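Local coordinates for protein endoglucanase (Mytilus edulis, PDB 1WC2) that hydrolyses internal beta-1,4-glucosidic linkages of cellulose and related beta-glucans as a family 45 glycoside hydrolase, and also has expansin activity, at residues G46-A51 against H165-N170; C72-T77 against S94-I99. All blocks are in the same frame, centred on the assembly; numbering follows the deposited sequence.

Interaction 1. Residues G46-A51 against H165-N170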
loop_
_atom_site.group_PDB
_atom_site.type_symbol
_atom_site.label_atom_id
_atom_site.label_comp_id
_atom_site.label_asym_id
_atom_site.label_seq_id
_atom_site.Cartn_x
_atom_site.Cartn_y
_atom_site.Cartn_z
ATOM N N GLY A 46 0.352 -13.389 -5.495
ATOM C CA GLY A 46 1.115 -13.889 -4.374
ATOM C C GLY A 46 2.194 -12.920 -3.916
ATOM O O GLY A 46 2.943 -13.243 -3.002
ATOM N N SER A 47 2.287 -11.732 -4.528
ATOM C CA SER A 47 3.322 -10.747 -4.173
ATOM C C SER A 47 2.867 -9.777 -3.088
ATOM O O SER A 47 1.673 -9.676 -2.786
ATOM C CB SER A 47 3.702 -9.936 -5.407
ATOM O OG SER A 47 4.452 -10.727 -6.312
ATOM N N PHE A 48 3.844 -9.086 -2.493
ATOM C CA PHE A 48 3.601 -7.955 -1.609
ATOM C C PHE A 48 3.399 -6.715 -2.495
ATOM O O PHE A 48 4.353 -6.037 -2.905
ATOM C CB PHE A 48 4.753 -7.774 -0.612
ATOM C CG PHE A 48 4.790 -8.814 0.504
ATOM C CD1 PHE A 48 6.000 -9.371 0.903
ATOM C CD2 PHE A 48 3.632 -9.180 1.197
ATOM C CE1 PHE A 48 6.052 -10.306 1.950
ATOM C CE2 PHE A 48 3.693 -10.110 2.242
ATOM C CZ PHE A 48 4.908 -10.658 2.621
ATOM N N VAL A 49 2.127 -6.478 -2.825
ATOM C CA VAL A 49 1.695 -5.344 -3.630
ATOM C C VAL A 49 0.557 -4.616 -2.933
ATOM O O VAL A 49 -0.109 -5.172 -2.055
ATOM C CB VAL A 49 1.298 -5.774 -5.076
ATOM C CG1 VAL A 49 2.526 -6.327 -5.817
ATOM C CG2 VAL A 49 0.134 -6.775 -5.082
ATOM N N ALA A 50 0.346 -3.372 -3.349
ATOM C CA ALA A 50 -0.585 -2.480 -2.671
ATOM C C ALA A 50 -1.320 -1.562 -3.633
ATOM O O ALA A 50 -0.829 -1.233 -4.711
ATOM C CB ALA A 50 0.156 -1.639 -1.653
ATOM N N ALA A 51 -2.495 -1.126 -3.199
ATOM C CA ALA A 51 -3.221 -0.021 -3.806
ATOM C C ALA A 51 -3.022 1.209 -2.922
ATOM O O ALA A 51 -3.326 1.174 -1.728
ATOM C CB ALA A 51 -4.703 -0.360 -3.936
ATOM N N HIS A 165 11.354 -12.565 -1.923
ATOM C CA HIS A 165 11.036 -12.558 -3.339
ATOM C C HIS A 165 9.592 -12.132 -3.614
ATOM O O HIS A 165 9.280 -11.780 -4.738
ATOM C CB HIS A 165 11.323 -13.920 -3.983
ATOM C CG HIS A 165 12.765 -14.331 -3.933
ATOM N ND1 HIS A 165 13.163 -15.649 -4.039
ATOM C CD2 HIS A 165 13.902 -13.607 -3.794
ATOM C CE1 HIS A 165 14.480 -15.718 -3.952
ATOM N NE2 HIS A 165 14.955 -14.493 -3.812
ATOM N N ARG A 166 8.725 -12.165 -2.599
ATOM C CA ARG A 166 7.350 -11.689 -2.754
ATOM C C ARG A 166 7.285 -10.192 -3.044
ATOM O O ARG A 166 6.330 -9.747 -3.630
ATOM C CB ARG A 166 6.498 -12.043 -1.526
ATOM C CG ARG A 166 6.200 -13.533 -1.405
ATOM C CD ARG A 166 5.498 -13.930 -0.121
ATOM N NE ARG A 166 6.331 -13.676 1.056
ATOM C CZ ARG A 166 5.973 -13.955 2.307
ATOM N NH1 ARG A 166 4.810 -14.537 2.570
ATOM N NH2 ARG A 166 6.800 -13.679 3.309
ATOM N N THR A 167 8.282 -9.413 -2.614
ATOM C CA THR A 167 8.355 -8.001 -3.037
ATOM C C THR A 167 8.822 -7.982 -4.489
ATOM O O THR A 167 9.938 -8.437 -4.751
ATOM C CB THR A 167 9.365 -7.226 -2.178
ATOM O OG1 THR A 167 8.937 -7.192 -0.806
ATOM C CG2 THR A 167 9.488 -5.765 -2.629
ATOM N N PRO A 168 8.026 -7.498 -5.441
ATOM C CA PRO A 168 8.467 -7.497 -6.844
ATOM C C PRO A 168 9.721 -6.661 -7.094
ATOM O O PRO A 168 9.936 -5.635 -6.453
ATOM C CB PRO A 168 7.263 -6.915 -7.590
ATOM C CG PRO A 168 6.110 -7.199 -6.696
ATOM C CD PRO A 168 6.660 -6.957 -5.317
ATOM N N SER A 169 10.528 -7.108 -8.048
ATOM C CA SER A 169 11.695 -6.371 -8.519
ATOM C C SER A 169 11.325 -5.264 -9.510
ATOM O O SER A 169 10.229 -5.242 -10.082
ATOM C CB SER A 169 12.661 -7.342 -9.205
ATOM O OG SER A 169 12.058 -7.841 -10.380
ATOM N N ASN A 170 12.258 -4.355 -9.744
ATOM C CA ASN A 170 12.084 -3.360 -10.792
ATOM C C ASN A 170 11.885 -3.995 -12.177
ATOM O O ASN A 170 11.104 -3.493 -12.977
ATOM C CB ASN A 170 13.251 -2.371 -10.804
ATOM C CG ASN A 170 13.283 -1.484 -9.556
ATOM O OD1 ASN A 170 12.243 -0.979 -9.107
ATOM N ND2 ASN A 170 14.468 -1.299 -8.984
HETATM O O HOH W 1 7.344 -11.148 -6.543
#
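Arg166 runs past one side of the Phe48 ring, and its side chain can be followed from CB to the guanidinium. Its CB meets Phe48 CD1 at 3.6 Å. CG, set anti to its own carbonyl carbon (chi1 -70°), turns instead to the backbone and touches Gly46 O at 3.6 Å. CD lies over a face of the Phe48 ring, and a bend at chi3 (-64°) takes the chain on from there, with NE 3.5 Å from Phe48 CE1. At the tip, Phe48 CZ sits over the centre of the guanidinium, 3.5 Å from Arg166 CZ, while NH2 packs against the same ring corner and forms a salt bridge with Asp164. The two planes are 48° apart, so the ring leans a corner into the guanidinium instead of stacking flat on it. An alanine here would probably leave Asp164 without this cationic partner and uncover the ring face and corner of Phe48. The main chain ties the same two residues: Phe48 N donates to Arg166 O at 2.8 Å, approaching from above the carbonyl plane. Beside this bond, a water donates to both Ser47 OG and His165 O, bridging the buried serine to the other segment; Ser47 OG also hydrogen-bonds to Trp43 O. Pro168 packs close by, its CG 3.8 Å from Val49 CG1 and its CD against Phe48 O at 3.5 Å. Thr167 OG1 lies at the edge of the Phe48 ring and hydrogen-bonds to Thr96 O. The contact thus fits the loop between helices 157-163 and 170-173 against the entry to strand 49-53, with strand 94-100 beside both through Lys95 and Met98 and strand 129-134 pairing with 49-53.

Interaction 2. Residues C72-T77 against S94-I99; sequences CIKLTT and SKTFMI
Leu75 and Phe97 cross at about a right angle on one face of an antiparallel strand pair, with Leu75 CD1 3.9 Å from Phe97 CE1. Phe97 CG, anti to its carbonyl carbon and beside the backbone N (chi1 -61°), sets the ring where its edge comes near Ile73 O. Beyond the last pair, Ile99 CD1 reaches Ile73 CG1 at 4.0 Å, the two isoleucines crossing obliquely. The other face carries Cys72, Lys74, Thr76, Ser94, Thr96 and Met98. There Thr96 splits its branches between two neighbours: CG2 packs on Cys72 CB at 3.6 Å, while OG1 lies 3.4 Å from Lys74 CB. The lysine chain, extended beyond CG in the modelled conformer, runs on past the threonine. Cys72 SG rests on Met98 CB and joins Cys157 in a disulfide. Between the faces run two nearly straight backbone bonds, Ile73 N to Phe97 O and Phe97 N to Ile73 O, both 2.9 Å, and Leu75 and Lys95 exchange two more, the one from Lys95 N being longer. Strand 72-78 is also paired with strand 148-155, and strand 94-100 with 49-53, placing this pair inside the sheet of the double-psi beta-barrel. Helix 157-163 touches Thr96 and Met98 on the cysteine face, whereas Tyr56 of helix 54-57 packs on Ile73 and on Ile99.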
loop_
_atom_site.group_PDB
_atom_site.type_symbol
_atom_site.label_atom_id
_atom_site.label_comp_id
_atom_site.label_asym_id
_atom_site.label_seq_id
_atom_site.Cartn_x
_atom_site.Cartn_y
_atom_site.Cartn_z
ATOM N N CYS A 72 8.235 1.239 -4.425
ATOM C CA CYS A 72 8.201 0.350 -3.268
ATOM C C CYS A 72 8.238 1.132 -1.956
ATOM O O CYS A 72 9.026 2.085 -1.796
ATOM C CB CYS A 72 9.337 -0.674 -3.326
ATOM S SG CYS A 72 9.059 -1.943 -4.596
ATOM N N ILE A 73 7.371 0.707 -1.043
ATOM C CA ILE A 73 7.186 1.308 0.270
ATOM C C ILE A 73 7.442 0.243 1.336
ATOM O O ILE A 73 6.767 -0.784 1.372
ATOM C CB ILE A 73 5.735 1.837 0.448
ATOM C CG1 ILE A 73 5.320 2.774 -0.690
ATOM C CG2 ILE A 73 5.583 2.465 1.846
ATOM C CD1 ILE A 73 6.080 4.027 -0.742
ATOM N N LYS A 74 8.423 0.497 2.200
ATOM C CA LYS A 74 8.719 -0.363 3.338
ATOM C C LYS A 74 7.882 0.070 4.533
ATOM O O LYS A 74 7.955 1.233 4.959
ATOM C CB LYS A 74 10.210 -0.305 3.676
ATOM C CG LYS A 74 10.612 -1.230 4.822
ATOM C CD LYS A 74 12.115 -1.212 5.083
ATOM C CE LYS A 74 12.519 -2.118 6.250
ATOM N NZ LYS A 74 13.961 -1.936 6.584
ATOM N N LEU A 75 7.065 -0.847 5.043
ATOM C CA LEU A 75 6.202 -0.604 6.191
ATOM C C LEU A 75 6.787 -1.272 7.422
ATOM O O LEU A 75 7.216 -2.424 7.346
ATOM C CB LEU A 75 4.811 -1.174 5.930
ATOM C CG LEU A 75 4.018 -0.564 4.767
ATOM C CD1 LEU A 75 2.632 -1.190 4.711
ATOM C CD2 LEU A 75 3.926 0.948 4.904
ATOM N N THR A 76 6.795 -0.558 8.546
ATOM C CA THR A 76 7.226 -1.087 9.838
ATOM C C THR A 76 6.069 -0.972 10.826
ATOM O O THR A 76 5.490 0.105 10.984
ATOM C CB THR A 76 8.450 -0.296 10.340
ATOM O OG1 THR A 76 9.525 -0.441 9.398
ATOM C CG2 THR A 76 8.953 -0.861 11.677
ATOM N N THR A 77 5.719 -2.065 11.507
ATOM C CA THR A 77 4.584 -2.029 12.428
ATOM C C THR A 77 4.925 -1.220 13.675
ATOM O O THR A 77 6.046 -1.291 14.197
ATOM C CB THR A 77 4.140 -3.441 12.845
ATOM O OG1 THR A 77 5.238 -4.117 13.478
ATOM C CG2 THR A 77 3.720 -4.273 11.627
ATOM N N SER A 94 8.560 -5.794 9.569
ATOM C CA SER A 94 8.603 -4.993 8.353
ATOM C C SER A 94 8.674 -5.797 7.062
ATOM O O SER A 94 9.443 -6.764 6.959
ATOM C CB SER A 94 9.783 -4.020 8.385
ATOM O OG SER A 94 11.012 -4.699 8.214
ATOM N N LYS A 95 7.908 -5.338 6.074
ATOM C CA LYS A 95 7.943 -5.874 4.720
ATOM C C LYS A 95 7.777 -4.699 3.750
ATOM O O LYS A 95 7.275 -3.632 4.134
ATOM C CB LYS A 95 6.816 -6.893 4.475
ATOM C CG LYS A 95 6.949 -8.230 5.210
ATOM C CD LYS A 95 8.172 -9.023 4.784
ATOM C CE LYS A 95 8.201 -10.414 5.417
ATOM N NZ LYS A 95 9.476 -11.128 5.154
ATOM N N THR A 96 8.165 -4.919 2.499
ATOM C CA THR A 96 8.098 -3.905 1.455
ATOM C C THR A 96 7.059 -4.287 0.389
ATOM O O THR A 96 7.021 -5.439 -0.081
ATOM C CB THR A 96 9.491 -3.725 0.832
ATOM O OG1 THR A 96 10.382 -3.147 1.796
ATOM C CG2 THR A 96 9.477 -2.753 -0.348
ATOM N N PHE A 97 6.244 -3.306 0.005
ATOM C CA PHE A 97 5.135 -3.480 -0.923
ATOM C C PHE A 97 5.337 -2.592 -2.140
ATOM O O PHE A 97 5.634 -1.406 -2.012
ATOM C CB PHE A 97 3.806 -3.129 -0.231
ATOM C CG PHE A 97 3.500 -4.003 0.955
ATOM C CD1 PHE A 97 4.101 -3.759 2.182
ATOM C CD2 PHE A 97 2.630 -5.080 0.846
ATOM C CE1 PHE A 97 3.861 -4.581 3.274
ATOM C CE2 PHE A 97 2.378 -5.902 1.946
ATOM C CZ PHE A 97 2.997 -5.651 3.158
ATOM N N MET A 98 5.144 -3.141 -3.333
ATOM C CA MET A 98 5.126 -2.339 -4.559
ATOM C C MET A 98 3.717 -1.801 -4.824
ATOM O O MET A 98 2.748 -2.574 -4.802
ATOM C CB MET A 98 5.573 -3.167 -5.763
ATOM C CG MET A 98 5.561 -2.368 -7.071
ATOM S SD MET A 98 6.143 -3.312 -8.508
ATOM C CE MET A 98 7.950 -3.273 -8.201
ATOM N N ILE A 99 3.609 -0.500 -5.110
ATOM C CA ILE A 99 2.331 0.084 -5.516
ATOM C C ILE A 99 2.018 -0.374 -6.950
ATOM O O ILE A 99 2.750 -0.047 -7.889
ATOM C CB ILE A 99 2.362 1.629 -5.419
ATOM C CG1 ILE A 99 2.514 2.067 -3.954
ATOM C CG2 ILE A 99 1.114 2.235 -6.054
ATOM C CD1 ILE A 99 2.835 3.553 -3.768
#

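Interactions 1 and 2 have centres about 9 Å apart and meet in the same sheet, where strands 49-53 and 94-100 are parallel neighbours. Along the chain, 72-77 and 94-99 fall between 46-51 and 165-170, so both strands of interaction 2 come between the two halves of interaction 1. Direct contacts join them: Ala50 N lies 2.9 Å from Met98 O, a probable hydrogen bond, and the rings of Phe48 and Phe97 meet. Asp164 pairs with both Arg166 and Lys95. The loop between helices 157-163 and 170-173 is thereby packed onto the barrel strands. The side chains of Val49 and Phe97 each lie about 9 Å from that of Asp132, the probable proton donor.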